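Local coordinates for protein transcriptional activator, putative, Baf family (Campylobacter jejuni, PDB 2NRH) that probably phosphorylates pantothenate with ATP as a homodimeric, monovalent-cation-dependent type III pantothenate kinase, the first step of coenzyme A biosynthesis, at residues A79-D91 against L194-N206. The protein carries 2 engineered substitutions. Residues are numbered along the deposited sequence; the frame is centred on the assembly and turned at random.
Sequences AACYTIEDGVVVD and LIFRGMKKIIKEN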
ATOM      1  N   ALA B  79     -19.976 -11.299   5.569  1.00 51.22           N
ATOM      2  CA  ALA B  79     -21.108 -10.559   6.059  1.00 50.94           C
ATOM      3  C   ALA B  79     -21.328  -9.236   5.323  1.00 51.78           C
ATOM      4  O   ALA B  79     -22.473  -8.781   5.195  1.00 52.16           O
ATOM      5  CB  ALA B  79     -20.956 -10.309   7.583  1.00 51.22           C
ATOM      6  N   ALA B  80     -20.258  -8.585   4.876  1.00 51.75           N
ATOM      7  CA  ALA B  80     -20.409  -7.312   4.118  1.00 51.75           C
ATOM      8  C   ALA B  80     -20.820  -7.534   2.679  1.00 51.97           C
ATOM      9  O   ALA B  80     -21.425  -6.633   2.074  1.00 52.28           O
ATOM     10  CB  ALA B  80     -19.150  -6.476   4.145  1.00 49.98           C
ATOM     11  N   CYS B  81     -20.439  -8.680   2.117  1.00 51.19           N
ATOM     12  CA  CYS B  81     -20.875  -9.052   0.762  1.00 52.36           C
ATOM     13  C   CYS B  81     -22.294  -9.612   0.722  1.00 53.25           C
ATOM     14  O   CYS B  81     -22.893  -9.743  -0.338  1.00 54.12           O
ATOM     15  CB  CYS B  81     -19.928 -10.075   0.130  1.00 50.53           C
ATOM     16  SG  CYS B  81     -18.349  -9.344  -0.277  1.00 48.44           S
ATOM     17  N   TYR B  82     -22.792  -9.993   1.876  1.00 54.05           N
ATOM     18  CA  TYR B  82     -23.915 -10.881   1.934  1.00 55.70           C
ATOM     19  C   TYR B  82     -25.228 -10.276   1.385  1.00 57.04           C
ATOM     20  O   TYR B  82     -26.039 -11.025   0.831  1.00 58.01           O
ATOM     21  CB  TYR B  82     -24.148 -11.320   3.373  1.00 55.77           C
ATOM     22  CG  TYR B  82     -24.898 -12.625   3.488  1.00 56.96           C
ATOM     23  CD1 TYR B  82     -24.461 -13.757   2.798  1.00 55.55           C
ATOM     24  CD2 TYR B  82     -26.034 -12.738   4.279  1.00 57.68           C
ATOM     25  CE1 TYR B  82     -25.112 -14.947   2.893  1.00 56.09           C
ATOM     26  CE2 TYR B  82     -26.694 -13.963   4.385  1.00 56.16           C
ATOM     27  CZ  TYR B  82     -26.208 -15.048   3.691  1.00 56.24           C
ATOM     28  OH  TYR B  82     -26.804 -16.272   3.796  1.00 60.55           O
ATOM     29  N   THR B  83     -25.483  -8.971   1.589  1.00 56.55           N
ATOM     30  CA  THR B  83     -26.769  -8.394   1.110  1.00 56.34           C
ATOM     31  C   THR B  83     -26.641  -7.897  -0.351  1.00 56.07           C
ATOM     32  O   THR B  83     -27.542  -7.263  -0.892  1.00 55.57           O
ATOM     33  CB  THR B  83     -27.258  -7.264   1.980  1.00 54.91           C
ATOM     34  OG1 THR B  83     -26.242  -6.263   2.044  1.00 56.50           O
ATOM     35  CG2 THR B  83     -27.556  -7.747   3.339  1.00 57.72           C
ATOM     36  N   ILE B  84     -25.508  -8.209  -0.970  1.00 56.23           N
ATOM     37  CA  ILE B  84     -25.181  -7.737  -2.324  1.00 56.71           C
ATOM     38  C   ILE B  84     -25.234  -8.877  -3.343  1.00 57.37           C
ATOM     39  O   ILE B  84     -24.673  -9.940  -3.129  1.00 56.70           O
ATOM     40  CB  ILE B  84     -23.823  -6.903  -2.298  1.00 56.23           C
ATOM     41  CG1 ILE B  84     -24.127  -5.542  -1.635  1.00 56.70           C
ATOM     42  CG2 ILE B  84     -23.228  -6.663  -3.691  1.00 53.82           C
ATOM     43  CD1 ILE B  84     -23.209  -5.159  -0.587  1.00 56.03           C
ATOM     44  N   GLU B  85     -25.962  -8.634  -4.430  1.00 59.10           N
ATOM     45  CA  GLU B  85     -26.180  -9.595  -5.518  1.00 60.94           C
ATOM     46  C   GLU B  85     -25.136  -9.428  -6.579  1.00 59.05           C
ATOM     47  O   GLU B  85     -24.688 -10.392  -7.155  1.00 59.16           O
ATOM     48  CB  GLU B  85     -27.581  -9.393  -6.140  1.00 60.86           C
ATOM     49  CG  GLU B  85     -28.795 -10.054  -5.320  1.00 65.88           C
ATOM     50  CD  GLU B  85     -30.203  -9.365  -5.555  1.00 66.51           C
ATOM     51  OE1 GLU B  85     -30.442  -8.630  -6.578  1.00 70.68           O
ATOM     52  OE2 GLU B  85     -31.071  -9.549  -4.670  1.00 73.50           O
ATOM     53  N   ASP B  86     -24.795  -8.185  -6.872  1.00 59.47           N
ATOM     54  CA  ASP B  86     -23.821  -7.829  -7.898  1.00 60.49           C
ATOM     55  C   ASP B  86     -23.197  -6.568  -7.398  1.00 60.15           C
ATOM     56  O   ASP B  86     -23.931  -5.692  -6.910  1.00 60.64           O
ATOM     57  CB  ASP B  86     -24.489  -7.489  -9.230  1.00 60.93           C
ATOM     58  CG  ASP B  86     -25.240  -8.650  -9.796  1.00 64.32           C
ATOM     59  OD1 ASP B  86     -24.569  -9.513 -10.409  1.00 65.83           O
ATOM     60  OD2 ASP B  86     -26.487  -8.704  -9.582  1.00 66.25           O
ATOM     61  N   GLY B  87     -21.870  -6.483  -7.517  1.00 58.64           N
ATOM     62  CA  GLY B  87     -21.147  -5.309  -7.092  1.00 58.68           C
ATOM     63  C   GLY B  87     -19.745  -5.536  -6.528  1.00 58.00           C
ATOM     64  O   GLY B  87     -19.273  -6.677  -6.367  1.00 57.84           O
ATOM     65  N   VAL B  88     -19.071  -4.428  -6.250  1.00 56.77           N
ATOM     66  CA  VAL B  88     -17.759  -4.498  -5.670  1.00 55.70           C
ATOM     67  C   VAL B  88     -17.928  -3.953  -4.281  1.00 55.04           C
ATOM     68  O   VAL B  88     -18.473  -2.876  -4.116  1.00 55.01           O
ATOM     69  CB  VAL B  88     -16.702  -3.746  -6.476  1.00 55.60           C
ATOM     70  CG1 VAL B  88     -15.374  -3.660  -5.671  1.00 53.86           C
ATOM     71  CG2 VAL B  88     -16.482  -4.465  -7.777  1.00 54.03           C
ATOM     72  N   VAL B  89     -17.514  -4.771  -3.297  1.00 54.17           N
ATOM     73  CA  VAL B  89     -17.525  -4.424  -1.871  1.00 51.41           C
ATOM     74  C   VAL B  89     -16.134  -4.079  -1.318  1.00 50.94           C
ATOM     75  O   VAL B  89     -15.218  -4.845  -1.424  1.00 50.10           O
ATOM     76  CB  VAL B  89     -18.209  -5.484  -1.032  1.00 50.52           C
ATOM     77  CG1 VAL B  89     -18.373  -4.975   0.411  1.00 49.42           C
ATOM     78  CG2 VAL B  89     -19.574  -5.812  -1.609  1.00 50.51           C
ATOM     79  N   VAL B  90     -16.031  -2.875  -0.745  1.00 51.34           N
ATOM     80  CA  VAL B  90     -14.792  -2.281  -0.227  1.00 49.99           C
ATOM     81  C   VAL B  90     -15.040  -1.953   1.226  1.00 50.68           C
ATOM     82  O   VAL B  90     -15.935  -1.191   1.530  1.00 51.82           O
ATOM     83  CB  VAL B  90     -14.364  -1.018  -1.039  1.00 49.83           C
ATOM     84  CG1 VAL B  90     -12.924  -0.512  -0.617  1.00 49.35           C
ATOM     85  CG2 VAL B  90     -14.320  -1.335  -2.547  1.00 46.63           C
ATOM     86  N   ASP B  91     -14.300  -2.604   2.125  1.00 50.62           N
ATOM     87  CA  ASP B  91     -14.317  -2.294   3.551  1.00 51.35           C
ATOM     88  C   ASP B  91     -12.963  -1.654   3.856  1.00 51.01           C
ATOM     89  O   ASP B  91     -11.886  -2.308   3.842  1.00 50.65           O
ATOM     90  CB  ASP B  91     -14.505  -3.547   4.383  1.00 51.14           C
ATOM     91  CG  ASP B  91     -14.768  -3.254   5.853  1.00 57.30           C
ATOM     92  OD1 ASP B  91     -14.848  -2.071   6.250  1.00 60.25           O
ATOM     93  OD2 ASP B  91     -14.922  -4.242   6.644  1.00 64.29           O
ATOM     94  N   LEU B 194     -22.885  -1.967   6.448  1.00 57.51           N
ATOM     95  CA  LEU B 194     -22.969  -3.112   5.541  1.00 56.84           C
ATOM     96  C   LEU B 194     -22.983  -4.498   6.212  1.00 57.07           C
ATOM     97  O   LEU B 194     -23.753  -5.399   5.823  1.00 58.36           O
ATOM     98  CB  LEU B 194     -21.841  -3.098   4.511  1.00 55.35           C
ATOM     99  CG  LEU B 194     -22.220  -2.681   3.121  1.00 54.67           C
ATOM    100  CD1 LEU B 194     -21.216  -3.269   2.178  1.00 47.37           C
ATOM    101  CD2 LEU B 194     -23.707  -3.139   2.739  1.00 54.13           C
ATOM    102  N   ILE B 195     -22.103  -4.653   7.189  1.00 56.12           N
ATOM    103  CA  ILE B 195     -21.840  -5.916   7.831  1.00 54.64           C
ATOM    104  C   ILE B 195     -23.056  -6.264   8.673  1.00 54.53           C
ATOM    105  O   ILE B 195     -23.536  -7.382   8.614  1.00 53.91           O
ATOM    106  CB  ILE B 195     -20.509  -5.843   8.673  1.00 53.27           C
ATOM    107  CG1 ILE B 195     -19.310  -5.946   7.745  1.00 53.09           C
ATOM    108  CG2 ILE B 195     -20.399  -6.973   9.627  1.00 51.34           C
ATOM    109  CD1 ILE B 195     -17.974  -5.981   8.457  1.00 53.89           C
ATOM    110  N   PHE B 196     -23.534  -5.304   9.464  1.00 54.81           N
ATOM    111  CA  PHE B 196     -24.701  -5.515  10.324  1.00 54.80           C
ATOM    112  C   PHE B 196     -25.958  -5.812   9.517  1.00 56.08           C
ATOM    113  O   PHE B 196     -26.888  -6.425  10.047  1.00 56.80           O
ATOM    114  CB  PHE B 196     -24.962  -4.294  11.211  1.00 54.55           C
ATOM    115  CG  PHE B 196     -24.050  -4.173  12.365  1.00 53.26           C
ATOM    116  CD1 PHE B 196     -23.922  -5.209  13.288  1.00 51.70           C
ATOM    117  CD2 PHE B 196     -23.314  -3.003  12.553  1.00 56.50           C
ATOM    118  CE1 PHE B 196     -23.055  -5.099  14.374  1.00 51.22           C
ATOM    119  CE2 PHE B 196     -22.441  -2.869  13.641  1.00 54.11           C
ATOM    120  CZ  PHE B 196     -22.314  -3.930  14.560  1.00 54.39           C
ATOM    121  N   ARG B 197     -26.012  -5.340   8.271  1.00 56.68           N
ATOM    122  CA  ARG B 197     -27.071  -5.728   7.331  1.00 59.05           C
ATOM    123  C   ARG B 197     -26.979  -7.218   6.893  1.00 58.03           C
ATOM    124  O   ARG B 197     -27.990  -7.917   6.834  1.00 58.74           O
ATOM    125  CB  ARG B 197     -27.071  -4.821   6.088  1.00 58.63           C
ATOM    126  CG  ARG B 197     -27.448  -3.367   6.348  1.00 62.74           C
ATOM    127  CD  ARG B 197     -27.799  -2.573   5.026  1.00 64.03           C
ATOM    128  NE  ARG B 197     -28.916  -1.636   5.261  1.00 74.82           N
ATOM    129  CZ  ARG B 197     -29.781  -1.204   4.330  1.00 77.80           C
ATOM    130  NH1 ARG B 197     -29.688  -1.580   3.045  1.00 77.00           N
ATOM    131  NH2 ARG B 197     -30.747  -0.366   4.688  1.00 79.83           N
ATOM    132  N   GLY B 198     -25.776  -7.699   6.581  1.00 56.59           N
ATOM    133  CA  GLY B 198     -25.543  -9.137   6.409  1.00 55.39           C
ATOM    134  C   GLY B 198     -25.983  -9.946   7.612  1.00 54.88           C
ATOM    135  O   GLY B 198     -26.725 -10.943   7.475  1.00 55.76           O
ATOM    136  N   MET B 199     -25.549  -9.524   8.804  1.00 54.53           N
ATOM    137  CA  MET B 199     -26.021 -10.143  10.061  1.00 52.56           C
ATOM    138  C   MET B 199     -27.560 -10.064  10.250  1.00 55.81           C
ATOM    139  O   MET B 199     -28.190 -11.020  10.687  1.00 55.56           O
ATOM    140  CB  MET B 199     -25.299  -9.550  11.258  1.00 52.10           C
ATOM    141  CG  MET B 199     -23.745  -9.636  11.203  1.00 51.09           C
ATOM    142  SD  MET B 199     -22.977  -8.780  12.614  1.00 42.89           S
ATOM    143  CE  MET B 199     -23.405  -9.909  13.814  1.00 39.53           C
ATOM    144  N   LYS B 200     -28.150  -8.913   9.930  1.00 58.23           N
ATOM    145  CA  LYS B 200     -29.594  -8.732   9.996  1.00 60.84           C
ATOM    146  C   LYS B 200     -30.264  -9.765   9.093  1.00 61.24           C
ATOM    147  O   LYS B 200     -31.214 -10.429   9.506  1.00 61.69           O
ATOM    148  CB  LYS B 200     -29.986  -7.309   9.531  1.00 61.28           C
ATOM    149  CG  LYS B 200     -30.900  -6.586  10.511  1.00 63.85           C
ATOM    150  CD  LYS B 200     -30.323  -5.228  10.908  1.00 67.74           C
ATOM    151  CE  LYS B 200     -30.943  -4.684  12.225  1.00 72.12           C
ATOM    152  NZ  LYS B 200     -30.922  -3.156  12.318  1.00 70.22           N
ATOM    153  N   LYS B 201     -29.746  -9.897   7.868  1.00 62.22           N
ATOM    154  CA  LYS B 201     -30.257 -10.853   6.886  1.00 62.34           C
ATOM    155  C   LYS B 201     -30.178 -12.262   7.381  1.00 62.59           C
ATOM    156  O   LYS B 201     -31.108 -13.036   7.144  1.00 63.66           O
ATOM    157  CB  LYS B 201     -29.554 -10.727   5.538  1.00 62.39           C
ATOM    158  CG  LYS B 201     -30.031 -11.738   4.471  1.00 62.80           C
ATOM    159  CD  LYS B 201     -29.483 -11.441   3.051  1.00 63.37           C
ATOM    160  CE  LYS B 201     -29.280 -12.786   2.210  1.00 65.98           C
ATOM    161  NZ  LYS B 201     -28.763 -12.656   0.768  1.00 65.03           N
ATOM    162  N   ILE B 202     -29.098 -12.623   8.069  1.00 62.78           N
ATOM    163  CA  ILE B 202     -29.012 -14.001   8.590  1.00 63.05           C
ATOM    164  C   ILE B 202     -30.152 -14.337   9.550  1.00 64.43           C
ATOM    165  O   ILE B 202     -30.650 -15.475   9.567  1.00 63.81           O
ATOM    166  CB  ILE B 202     -27.655 -14.310   9.272  1.00 62.59           C
ATOM    167  CG1 ILE B 202     -26.604 -14.667   8.213  1.00 62.22           C
ATOM    168  CG2 ILE B 202     -27.793 -15.402  10.392  1.00 59.22           C
ATOM    169  CD1 ILE B 202     -27.092 -15.435   7.052  1.00 60.84           C
ATOM    170  N   ILE B 203     -30.544 -13.337  10.334  1.00 65.63           N
ATOM    171  CA  ILE B 203     -31.532 -13.500  11.380  1.00 68.00           C
ATOM    172  C   ILE B 203     -32.920 -13.560  10.783  1.00 70.03           C
ATOM    173  O   ILE B 203     -33.763 -14.303  11.269  1.00 70.89           O
ATOM    174  CB  ILE B 203     -31.406 -12.401  12.433  1.00 67.52           C
ATOM    175  CG1 ILE B 203     -30.158 -12.655  13.270  1.00 67.22           C
ATOM    176  CG2 ILE B 203     -32.558 -12.434  13.413  1.00 69.61           C
ATOM    177  CD1 ILE B 203     -29.404 -11.429  13.675  1.00 62.36           C
ATOM    178  N   LYS B 204     -33.146 -12.814   9.703  1.00 72.21           N
ATOM    179  CA  LYS B 204     -34.439 -12.820   9.045  1.00 73.90           C
ATOM    180  C   LYS B 204     -34.640 -14.109   8.263  1.00 74.49           C
ATOM    181  O   LYS B 204     -35.750 -14.381   7.805  1.00 74.91           O
ATOM    182  CB  LYS B 204     -34.640 -11.581   8.148  1.00 73.84           C
ATOM    183  CG  LYS B 204     -33.897 -11.617   6.797  1.00 75.14           C
ATOM    184  CD  LYS B 204     -34.560 -10.760   5.669  1.00 74.92           C
ATOM    185  CE  LYS B 204     -35.400 -11.663   4.717  1.00 76.19           C
ATOM    186  NZ  LYS B 204     -34.541 -12.379   3.676  1.00 74.43           N
ATOM    187  N   GLU B 205     -33.568 -14.893   8.139  1.00 75.26           N
ATOM    188  CA  GLU B 205     -33.535 -16.147   7.351  1.00 76.10           C
ATOM    189  C   GLU B 205     -33.572 -17.398   8.227  1.00 75.81           C
ATOM    190  O   GLU B 205     -33.732 -18.512   7.736  1.00 75.84           O
ATOM    191  CB  GLU B 205     -32.276 -16.226   6.480  1.00 75.54           C
ATOM    192  CG  GLU B 205     -32.184 -15.184   5.410  1.00 76.84           C
ATOM    193  CD  GLU B 205     -30.999 -15.375   4.431  1.00 77.65           C
ATOM    194  OE1 GLU B 205     -30.021 -16.155   4.687  1.00 80.55           O
ATOM    195  OE2 GLU B 205     -31.057 -14.716   3.375  1.00 79.91           O
ATOM    196  N   ASN B 206     -33.331 -17.200   9.515  1.00 76.17           N
ATOM    197  CA  ASN B 206     -33.368 -18.255  10.507  1.00 76.46           C
ATOM    198  C   ASN B 206     -34.050 -17.588  11.705  1.00 76.79           C
ATOM    199  O   ASN B 206     -33.384 -17.208  12.650  1.00 76.65           O
ATOM    200  CB  ASN B 206     -31.957 -18.737  10.899  1.00 75.95           C
ATOM    201  CG  ASN B 206     -31.033 -19.004   9.696  1.00 76.97           C
ATOM    202  OD1 ASN B 206     -30.762 -20.154   9.357  1.00 77.34           O
ATOM    203  ND2 ASN B 206     -30.508 -17.938   9.083  1.00 76.00           N
TER
HETATM  204  O   HOH W   1     -24.155  -6.759   3.477  1.00 48.66           O
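Ala-79 and Ala-80, in the last part of helix 75-81, lie against the first turns of helix 194-204 at Gly-198 and Ile-195. The closest pair of CA atoms is that of Ala-80 and Ile-195, 4.2 Å apart. Gly-198 CA gives a C-H...O contact to Ala-79 O at 3.3 Å; the bare CA lets this oxygen come so near. Water 1 bridges the two helices. It lies 2.7 Å from Leu-194 O and also hydrogen-bonds Ala-79 O and Thr-83 OG1. A type I beta turn from Cys-81 to Ile-84 follows Ala-80.

Tyr-82 and Lys-201 carry the outer half of the contact. With chi1 at -157°, Tyr-82 CG points away from the backbone N, and the side chain crosses that of Lys-201 at about a right angle. Lys-201 NZ sits over the ring face, 4.4 Å from its centroid, in a cation-pi contact. The same nitrogen donates to Tyr-82 O at 3.2 Å, so the amine is held by both the ring face and the carbonyl of Tyr-82. Tyr-82 OH gives a weak bond to Glu-205 OE1, near the ring plane. Phe-64 meets the ring edge-to-face.

At the inner end, Leu-194 CD1 meets Val-89 CG1 tip to tip at 3.8 Å and also touches Ile-84 CD1. Ile-195 CG1 packs on Ala-80 CB at 3.6 Å.

The contact joins the C-terminal helix to helix 75-81 and strand 87-92, a strand of the second mixed sheet of this ASKHA-family kinase. Ile-195 reaches Asp-91, predicted to bind potassium, and lies near Asp-76, the predicted proton acceptor.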